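Local coordinates for protein endoglucanase (Clostridium thermocellum, PDB 2YIK) that probably hydrolyses internal beta-1,4-glucosidic bonds of cellulose, at residues G271-S276 and H316-V321; I219-A224 and Q279-W284; P214-I219 and N258-V263. All blocks are in the same frame, centred on the assembly; numbering follows the deposited sequence.

Contact 1: residues G271-S276 and H316-V321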
loop_
_atom_site.group_PDB
_atom_site.type_symbol
_atom_site.label_atom_id
_atom_site.label_comp_id
_atom_site.label_asym_id
_atom_site.label_seq_id
_atom_site.Cartn_x
_atom_site.Cartn_y
_atom_site.Cartn_z
ATOM N N GLY A 271 17.092 1.864 -8.875
ATOM C CA GLY A 271 17.134 0.545 -8.347
ATOM C C GLY A 271 16.346 0.372 -7.072
ATOM O O GLY A 271 16.381 -0.697 -6.446
ATOM N N TYR A 272 15.609 1.402 -6.683
ATOM C CA TYR A 272 14.858 1.382 -5.438
ATOM C C TYR A 272 13.589 0.549 -5.489
ATOM O O TYR A 272 13.279 -0.177 -4.542
ATOM C CB TYR A 272 14.566 2.827 -5.025
ATOM C CG TYR A 272 15.825 3.661 -4.967
ATOM C CD1 TYR A 272 16.756 3.474 -3.945
ATOM C CD2 TYR A 272 16.136 4.569 -5.982
ATOM C CE1 TYR A 272 17.968 4.158 -3.934
ATOM C CE2 TYR A 272 17.347 5.261 -5.982
ATOM C CZ TYR A 272 18.260 5.046 -4.954
ATOM O OH TYR A 272 19.473 5.700 -4.947
ATOM N N TYR A 273 12.862 0.655 -6.594
ATOM C CA TYR A 273 11.635 -0.108 -6.782
ATOM C C TYR A 273 11.553 -0.633 -8.210
ATOM O O TYR A 273 10.897 -0.046 -9.071
ATOM C CB TYR A 273 10.407 0.747 -6.437
ATOM C CG TYR A 273 10.216 0.900 -4.945
ATOM C CD1 TYR A 273 9.646 -0.126 -4.183
ATOM C CD2 TYR A 273 10.685 2.030 -4.279
ATOM C CE1 TYR A 273 9.559 -0.031 -2.791
ATOM C CE2 TYR A 273 10.607 2.133 -2.890
ATOM C CZ TYR A 273 10.043 1.099 -2.153
ATOM O OH TYR A 273 9.986 1.202 -0.782
ATOM N N GLY A 274 12.254 -1.742 -8.443
ATOM C CA GLY A 274 12.277 -2.381 -9.746
ATOM C C GLY A 274 11.017 -3.204 -9.924
ATOM O O GLY A 274 10.799 -4.183 -9.215
ATOM N N SER A 275 10.194 -2.812 -10.886
ATOM C CA SER A 275 8.919 -3.485 -11.143
ATOM C C SER A 275 9.016 -4.695 -12.064
ATOM O O SER A 275 9.526 -4.592 -13.176
ATOM C CB SER A 275 7.924 -2.475 -11.731
ATOM O OG SER A 275 6.658 -3.065 -11.961
ATOM N N SER A 276 8.507 -5.834 -11.601
ATOM C CA SER A 276 8.535 -7.065 -12.391
ATOM C C SER A 276 7.519 -7.060 -13.529
ATOM O O SER A 276 7.854 -7.396 -14.661
ATOM C CB SER A 276 8.269 -8.275 -11.500
ATOM O OG SER A 276 9.259 -8.367 -10.497
ATOM N N HIS A 316 1.105 -11.157 -1.247
ATOM C CA HIS A 316 0.728 -9.815 -1.647
ATOM C C HIS A 316 1.828 -8.801 -1.257
ATOM O O HIS A 316 2.224 -8.760 -0.102
ATOM C CB HIS A 316 -0.628 -9.503 -0.985
ATOM C CG HIS A 316 -1.260 -8.232 -1.431
ATOM N ND1 HIS A 316 -1.940 -8.095 -2.620
ATOM C CD2 HIS A 316 -1.387 -7.024 -0.796
ATOM C CE1 HIS A 316 -2.463 -6.883 -2.706
ATOM N NE2 HIS A 316 -2.135 -6.223 -1.604
ATOM N N CYS A 317 2.321 -7.993 -2.200
ATOM C CA CYS A 317 3.356 -6.987 -1.895
ATOM C C CYS A 317 3.430 -5.952 -3.018
ATOM O O CYS A 317 2.881 -6.178 -4.094
ATOM C CB CYS A 317 4.727 -7.645 -1.717
ATOM S SG CYS A 317 5.322 -8.513 -3.176
ATOM N N TRP A 318 4.122 -4.838 -2.790
ATOM C CA TRP A 318 4.197 -3.800 -3.816
ATOM C C TRP A 318 4.615 -4.287 -5.200
ATOM O O TRP A 318 4.191 -3.726 -6.202
ATOM C CB TRP A 318 5.120 -2.645 -3.382
ATOM C CG TRP A 318 6.587 -2.979 -3.303
ATOM C CD1 TRP A 318 7.300 -3.262 -2.179
ATOM C CD2 TRP A 318 7.519 -3.037 -4.404
ATOM N NE1 TRP A 318 8.613 -3.514 -2.504
ATOM C CE2 TRP A 318 8.767 -3.415 -3.843
ATOM C CE3 TRP A 318 7.399 -2.884 -5.783
ATOM C CZ2 TRP A 318 9.917 -3.547 -4.648
ATOM C CZ3 TRP A 318 8.543 -3.025 -6.571
ATOM C CH2 TRP A 318 9.779 -3.386 -6.000
ATOM N N ASN A 319 5.434 -5.331 -5.262
ATOM C CA ASN A 319 5.894 -5.841 -6.553
ATOM C C ASN A 319 5.099 -7.045 -7.072
ATOM O O ASN A 319 5.463 -7.655 -8.080
ATOM C CB ASN A 319 7.389 -6.182 -6.467
ATOM C CG ASN A 319 8.039 -6.320 -7.832
ATOM O OD1 ASN A 319 7.720 -5.576 -8.764
ATOM N ND2 ASN A 319 8.971 -7.261 -7.952
ATOM N N ASP A 320 4.012 -7.384 -6.388
ATOM C CA ASP A 320 3.178 -8.507 -6.813
ATOM C C ASP A 320 1.848 -8.530 -6.073
ATOM O O ASP A 320 1.773 -8.936 -4.918
ATOM C CB ASP A 320 3.892 -9.835 -6.576
ATOM C CG ASP A 320 3.158 -11.007 -7.205
ATOM O OD1 ASP A 320 1.908 -10.998 -7.236
ATOM O OD2 ASP A 320 3.834 -11.945 -7.662
ATOM N N VAL A 321 0.792 -8.105 -6.752
ATOM C CA VAL A 321 -0.524 -8.076 -6.142
ATOM C C VAL A 321 -1.461 -9.148 -6.702
ATOM O O VAL A 321 -2.683 -9.002 -6.663
ATOM C CB VAL A 321 -1.162 -6.667 -6.291
ATOM C CG1 VAL A 321 -0.315 -5.643 -5.534
ATOM C CG2 VAL A 321 -1.287 -6.285 -7.781
HETATM O O HOH W 1 5.740 -4.852 -10.389
#
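W318, N319 and Y273 carry most of the surface buried here. The ring edge of Y273 points at a face of the W318 indole: CD1 of Y273 stands 3.4 Å from CE2 of W318 and over the centre of that ring, and the planes meet at 78°, an edge-to-face pair. The opposite indole face is met, nearer the rim, by CB of N319, so the indole lies between Y273 of 271-276 and N319, the next residue of its own turn. At the indole edge, CH2 of W318 abuts the carbonyl O of G274 at 3.5 Å. The carboxamide of N319, whose CG is anti to the backbone N (chi1 -163°), takes and gives a hydrogen bond with S276. Backbone N of S276 donates to OD1 of N319 at 3.0 Å, nearly straight at 164° and in the carbonyl plane on a lone pair, while ND2 of N319 donates to OG of S276 at 2.8 Å, tilted from the amide plane. Water 1 donates a second hydrogen bond to OD1 of N319 (2.7 Å) and one to OG of S275, whose hydroxyl also bonds D217. Y273 OH is held by D116. Both segments are loops joining helices of the (alpha/alpha)6 barrel expected of family 9, with N319 inside a type I turn from C317 to D320; water 1 also binds calcium, placing the contact at the edge of that metal site.

Contact 2: residues I219-A224 and Q279-W284. With CA (calcium ion), chain C.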
loop_
_atom_site.group_PDB
_atom_site.type_symbol
_atom_site.label_atom_id
_atom_site.label_comp_id
_atom_site.label_asym_id
_atom_site.label_seq_id
_atom_site.Cartn_x
_atom_site.Cartn_y
_atom_site.Cartn_z
ATOM N N ILE A 219 0.128 3.125 -13.217
ATOM C CA ILE A 219 -1.177 3.692 -13.564
ATOM C C ILE A 219 -2.283 2.794 -12.993
ATOM O O ILE A 219 -3.219 3.277 -12.359
ATOM C CB ILE A 219 -1.369 3.820 -15.112
ATOM C CG1 ILE A 219 -0.550 4.986 -15.685
ATOM C CG2 ILE A 219 -2.815 4.169 -15.425
ATOM C CD1 ILE A 219 0.795 5.136 -15.082
ATOM N N SER A 220 -2.153 1.487 -13.208
ATOM C CA SER A 220 -3.132 0.522 -12.716
ATOM C C SER A 220 -3.148 0.425 -11.194
ATOM O O SER A 220 -4.215 0.353 -10.587
ATOM C CB SER A 220 -2.861 -0.864 -13.307
ATOM O OG SER A 220 -3.012 -0.847 -14.715
ATOM N N ALA A 221 -1.967 0.422 -10.579
ATOM C CA ALA A 221 -1.884 0.334 -9.128
ATOM C C ALA A 221 -2.630 1.515 -8.532
ATOM O O ALA A 221 -3.347 1.368 -7.541
ATOM C CB ALA A 221 -0.426 0.341 -8.669
ATOM N N THR A 222 -2.479 2.681 -9.156
ATOM C CA THR A 222 -3.149 3.884 -8.679
ATOM C C THR A 222 -4.659 3.827 -8.907
ATOM O O THR A 222 -5.430 4.202 -8.028
ATOM C CB THR A 222 -2.586 5.160 -9.351
ATOM O OG1 THR A 222 -1.170 5.219 -9.151
ATOM C CG2 THR A 222 -3.221 6.411 -8.734
ATOM N N ALA A 223 -5.082 3.356 -10.077
ATOM C CA ALA A 223 -6.510 3.260 -10.364
ATOM C C ALA A 223 -7.190 2.327 -9.362
ATOM O O ALA A 223 -8.319 2.577 -8.945
ATOM C CB ALA A 223 -6.742 2.758 -11.800
ATOM N N ALA A 224 -6.496 1.259 -8.976
ATOM C CA ALA A 224 -7.047 0.304 -8.021
ATOM C C ALA A 224 -7.351 1.010 -6.705
ATOM O O ALA A 224 -8.450 0.886 -6.176
ATOM C CB ALA A 224 -6.072 -0.851 -7.789
ATOM N N GLN A 279 0.800 -6.762 -15.395
ATOM C CA GLN A 279 -0.426 -7.551 -15.449
ATOM C C GLN A 279 -1.165 -7.758 -14.131
ATOM O O GLN A 279 -2.396 -7.767 -14.114
ATOM C CB GLN A 279 -0.172 -8.903 -16.132
ATOM C CG GLN A 279 0.162 -8.766 -17.615
ATOM C CD GLN A 279 1.651 -8.668 -17.884
ATOM O OE1 GLN A 279 2.418 -8.154 -17.068
ATOM N NE2 GLN A 279 2.067 -9.155 -19.045
ATOM N N ASP A 280 -0.439 -7.917 -13.028
ATOM C CA ASP A 280 -1.102 -8.101 -11.741
ATOM C C ASP A 280 -1.784 -6.804 -11.294
ATOM O O ASP A 280 -2.920 -6.835 -10.832
ATOM C CB ASP A 280 -0.104 -8.564 -10.684
ATOM C CG ASP A 280 1.077 -7.647 -10.574
ATOM O OD1 ASP A 280 1.636 -7.294 -11.631
ATOM O OD2 ASP A 280 1.454 -7.293 -9.438
ATOM N N ASP A 281 -1.100 -5.669 -11.431
ATOM C CA ASP A 281 -1.689 -4.384 -11.042
ATOM C C ASP A 281 -2.904 -4.077 -11.924
ATOM O O ASP A 281 -3.912 -3.545 -11.454
ATOM C CB ASP A 281 -0.685 -3.245 -11.212
ATOM C CG ASP A 281 0.636 -3.511 -10.513
ATOM O OD1 ASP A 281 0.692 -3.488 -9.268
ATOM O OD2 ASP A 281 1.620 -3.734 -11.238
ATOM N N TYR A 282 -2.782 -4.402 -13.210
ATOM C CA TYR A 282 -3.851 -4.174 -14.173
ATOM C C TYR A 282 -5.088 -4.975 -13.753
ATOM O O TYR A 282 -6.192 -4.434 -13.687
ATOM C CB TYR A 282 -3.384 -4.601 -15.570
ATOM C CG TYR A 282 -4.306 -4.197 -16.700
ATOM C CD1 TYR A 282 -4.301 -2.894 -17.205
ATOM C CD2 TYR A 282 -5.196 -5.117 -17.257
ATOM C CE1 TYR A 282 -5.162 -2.518 -18.240
ATOM C CE2 TYR A 282 -6.059 -4.755 -18.288
ATOM C CZ TYR A 282 -6.040 -3.455 -18.774
ATOM O OH TYR A 282 -6.910 -3.096 -19.777
ATOM N N CYS A 283 -4.893 -6.258 -13.449
ATOM C CA CYS A 283 -5.995 -7.126 -13.035
ATOM C C CYS A 283 -6.584 -6.716 -11.684
ATOM O O CYS A 283 -7.792 -6.802 -11.477
ATOM C CB CYS A 283 -5.531 -8.588 -12.993
ATOM S SG CYS A 283 -5.197 -9.261 -14.641
ATOM N N TRP A 284 -5.716 -6.264 -10.783
ATOM C CA TRP A 284 -6.087 -5.786 -9.449
ATOM C C TRP A 284 -7.052 -4.591 -9.604
ATOM O O TRP A 284 -8.108 -4.554 -8.982
ATOM C CB TRP A 284 -4.788 -5.398 -8.722
ATOM C CG TRP A 284 -4.844 -4.646 -7.406
ATOM C CD1 TRP A 284 -4.256 -3.441 -7.155
ATOM C CD2 TRP A 284 -5.312 -5.125 -6.134
ATOM N NE1 TRP A 284 -4.306 -3.145 -5.818
ATOM C CE2 TRP A 284 -4.942 -4.165 -5.162
ATOM C CE3 TRP A 284 -5.981 -6.282 -5.713
ATOM C CZ2 TRP A 284 -5.235 -4.311 -3.802
ATOM C CZ3 TRP A 284 -6.273 -6.432 -4.352
ATOM C CH2 TRP A 284 -5.890 -5.453 -3.416
HETATM CA CA CA C . 3.273 -5.621 -10.576
HETATM O O HOH W 2 -2.412 -0.771 -5.853
HETATM O O HOH W 3 2.896 -4.590 -8.222
HETATM O O HOH W 1 5.740 -4.852 -10.389
#
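S220 and Y282 bring the backbones of two helical segments to 5.0 Å between their CA atoms; the short axes run roughly parallel, crossing at 26° with a closest approach of 7.7 Å. Small residues on 219-224 permit this approach. CB of S220 rests against the backbone of D281, 3.4 Å from its carbonyl O, and OG of S220 lies near the ring plane of Y282 at the CD1 edge. That hydroxyl is hydrogen-bonded to the carbonyl O of T216 in its own helix, and the phenol of Y282 ends on E301. One turn on, the methyl of A224 meets CD1 and NE1 of W284, with CB of A224 3.2 Å from CD1 of W284, a close fit. CG of W284 is anti to its backbone N (chi1 170°), on the side of the other helix. Water 2, in the indole plane at its edge, accepts from NE1 of W284 at 3.0 Å and donates to the carbonyl O of A221, a bridge between the helices. D281 lies alongside A221 with its CB, while its carboxylate turns toward the calcium ion. OD2 of D281 binds the metal at 2.6 Å, and OD1 of D281 instead accepts from water 3, itself a ligand. D280 grips the same ion with both oxygens, and the carbonyl O of K277 and water 1 complete the ligands found. Two acidic side chains at the start of helix 279-293 thus bind calcium while the helix packs its D281, Y282 and W284 against S220, A221 and A224; the positive ion would be expected to offset their gathered negative charge.

Contact 3: residues P214-I219 and N258-V263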
loop_
_atom_site.group_PDB
_atom_site.type_symbol
_atom_site.label_atom_id
_atom_site.label_comp_id
_atom_site.label_asym_id
_atom_site.label_seq_id
_atom_site.Cartn_x
_atom_site.Cartn_y
_atom_site.Cartn_z
ATOM N N PRO A 214 5.117 3.531 -21.842
ATOM C CA PRO A 214 4.283 2.751 -20.921
ATOM C C PRO A 214 4.566 2.975 -19.441
ATOM O O PRO A 214 5.706 3.213 -19.040
ATOM C CB PRO A 214 4.555 1.301 -21.338
ATOM C CG PRO A 214 4.929 1.423 -22.795
ATOM C CD PRO A 214 5.829 2.643 -22.778
ATOM N N GLY A 215 3.507 2.900 -18.645
ATOM C CA GLY A 215 3.619 3.062 -17.210
ATOM C C GLY A 215 2.458 2.310 -16.604
ATOM O O GLY A 215 1.977 2.639 -15.525
ATOM N N THR A 216 2.026 1.283 -17.326
ATOM C CA THR A 216 0.894 0.448 -16.956
ATOM C C THR A 216 0.832 -0.031 -15.514
ATOM O O THR A 216 -0.229 0.007 -14.893
ATOM C CB THR A 216 0.829 -0.770 -17.879
ATOM O OG1 THR A 216 1.158 -0.351 -19.208
ATOM C CG2 THR A 216 -0.575 -1.380 -17.876
ATOM N N ASP A 217 1.956 -0.478 -14.968
ATOM C CA ASP A 217 1.945 -0.968 -13.599
ATOM C C ASP A 217 1.544 0.109 -12.590
ATOM O O ASP A 217 0.630 -0.107 -11.793
ATOM C CB ASP A 217 3.302 -1.596 -13.238
ATOM C CG ASP A 217 4.459 -0.618 -13.356
ATOM O OD1 ASP A 217 4.398 0.280 -14.226
ATOM O OD2 ASP A 217 5.438 -0.755 -12.585
ATOM N N ILE A 218 2.198 1.267 -12.629
ATOM C CA ILE A 218 1.868 2.341 -11.689
ATOM C C ILE A 218 0.488 2.949 -11.948
ATOM O O ILE A 218 -0.235 3.260 -11.007
ATOM C CB ILE A 218 2.923 3.491 -11.707
ATOM C CG1 ILE A 218 4.238 3.027 -11.077
ATOM C CG2 ILE A 218 2.409 4.686 -10.927
ATOM C CD1 ILE A 218 5.031 2.138 -11.967
ATOM N N ILE A 219 0.128 3.125 -13.217
ATOM C CA ILE A 219 -1.177 3.692 -13.564
ATOM C C ILE A 219 -2.283 2.794 -12.993
ATOM O O ILE A 219 -3.219 3.277 -12.359
ATOM C CB ILE A 219 -1.369 3.820 -15.112
ATOM C CG1 ILE A 219 -0.550 4.986 -15.685
ATOM C CG2 ILE A 219 -2.815 4.169 -15.425
ATOM C CD1 ILE A 219 0.795 5.136 -15.082
ATOM N N ASN A 258 -3.319 2.555 -23.946
ATOM C CA ASN A 258 -1.939 2.751 -24.370
ATOM C C ASN A 258 -1.054 1.504 -24.297
ATOM O O ASN A 258 -1.384 0.536 -23.615
ATOM C CB ASN A 258 -1.332 3.898 -23.554
ATOM C CG ASN A 258 -2.037 5.234 -23.813
ATOM O OD1 ASN A 258 -2.519 5.893 -22.889
ATOM N ND2 ASN A 258 -2.093 5.634 -25.082
ATOM N N PRO A 259 0.075 1.506 -25.033
ATOM C CA PRO A 259 0.993 0.360 -25.029
ATOM C C PRO A 259 1.358 -0.070 -23.607
ATOM O O PRO A 259 1.541 0.757 -22.715
ATOM C CB PRO A 259 2.190 0.883 -25.821
ATOM C CG PRO A 259 1.506 1.724 -26.874
ATOM C CD PRO A 259 0.501 2.508 -26.029
ATOM N N LYS A 260 1.471 -1.378 -23.421
ATOM C CA LYS A 260 1.766 -1.973 -22.125
ATOM C C LYS A 260 3.249 -2.046 -21.753
ATOM O O LYS A 260 4.112 -2.238 -22.609
ATOM C CB LYS A 260 1.161 -3.378 -22.085
ATOM C CG LYS A 260 -0.328 -3.428 -22.449
ATOM C CD LYS A 260 -1.190 -2.704 -21.407
ATOM C CE LYS A 260 -2.665 -2.669 -21.802
ATOM N NZ LYS A 260 -2.909 -1.829 -23.008
ATOM N N GLY A 261 3.528 -1.896 -20.460
ATOM C CA GLY A 261 4.891 -1.966 -19.965
ATOM C C GLY A 261 4.966 -1.430 -18.548
ATOM O O GLY A 261 3.986 -0.891 -18.034
ATOM N N VAL A 262 6.118 -1.576 -17.903
ATOM C CA VAL A 262 6.272 -1.060 -16.549
ATOM C C VAL A 262 7.126 0.199 -16.595
ATOM O O VAL A 262 7.909 0.392 -17.521
ATOM C CB VAL A 262 6.944 -2.100 -15.605
ATOM C CG1 VAL A 262 6.108 -3.377 -15.557
ATOM C CG2 VAL A 262 8.367 -2.401 -16.072
ATOM N N VAL A 263 6.957 1.077 -15.615
ATOM C CA VAL A 263 7.772 2.278 -15.572
ATOM C C VAL A 263 9.214 1.785 -15.383
ATOM O O VAL A 263 9.490 0.949 -14.517
ATOM C CB VAL A 263 7.344 3.200 -14.412
ATOM C CG1 VAL A 263 8.376 4.300 -14.203
ATOM C CG2 VAL A 263 5.981 3.825 -14.732
HETATM O O HOH W 4 8.005 2.180 -19.629
HETATM O O HOH W 5 -0.711 1.065 -20.814
HETATM O O HOH W 6 7.766 0.812 -12.113
#
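OD1 of D217 accepts the backbone N-H of V263 at 3.0 Å, while its partner OD2 is gripped by two donors. The V263 N-H comes in on the syn side, 31° out of the carboxylate plane, with an N-H...O angle of 154°. Water 6 donates to OD2 of D217 at 2.8 Å and also to the carbonyl O of V263, and the hydroxyl of S275 bonds the same OD2. These partners fix the rotation of the carboxylate, whose CG sits between the backbone N and the carbonyl carbon (chi1 60°). The side chain of V262 crosses it at about a right angle. One residue earlier, OG1 of T216 accepts the backbone N-H of G261 at 3.1 Å, less straight, and meets water 5 as well. The methyl of T216 faces the aliphatic chain of K260, whose ammonium turns back to the carbonyl O of N258 and to that of E256. P214 lays CB against the carbonyl O of P259 at 3.4 Å and close to the backbone N of G261. Water 4 donates to both the carbonyl O of P214 and that of V262, bridging the two segments. At the other end of the contact, CD1 of I218 packs tightly on CG2 of V263 at 3.4 Å, and CG2 of V263 also touches CA of G215. G215 is the N-cap residue of helix 216-233, so 258-263, the chain leaving helix 238-257, passes across the start of that helix; I218 and V263 in turn lean on I209 of strand 206-209 and H182 of strand 177-184.

All three contacts lie within the family 9 catalytic domain. Contacts 2 and 3 are nearest, with centres about 10 Å apart; they share I219 and both use helix 216-233. The centre of contact 1 is about 12 Å from that of contact 2 and about 14 Å from that of contact 3. Along the chain, contact 3 closes before contact 1 opens, whereas contact 2 crosses both, its segments alternating with theirs. Probable hydrogen bonds connect contact 1 to contacts 3 and 2, through D217 and D280. Water 1, a calcium ligand, belongs to contacts 1 and 2, so the loop contact and the start of helix 279-293 meet at one metal site, with D217 of contact 3 nearby.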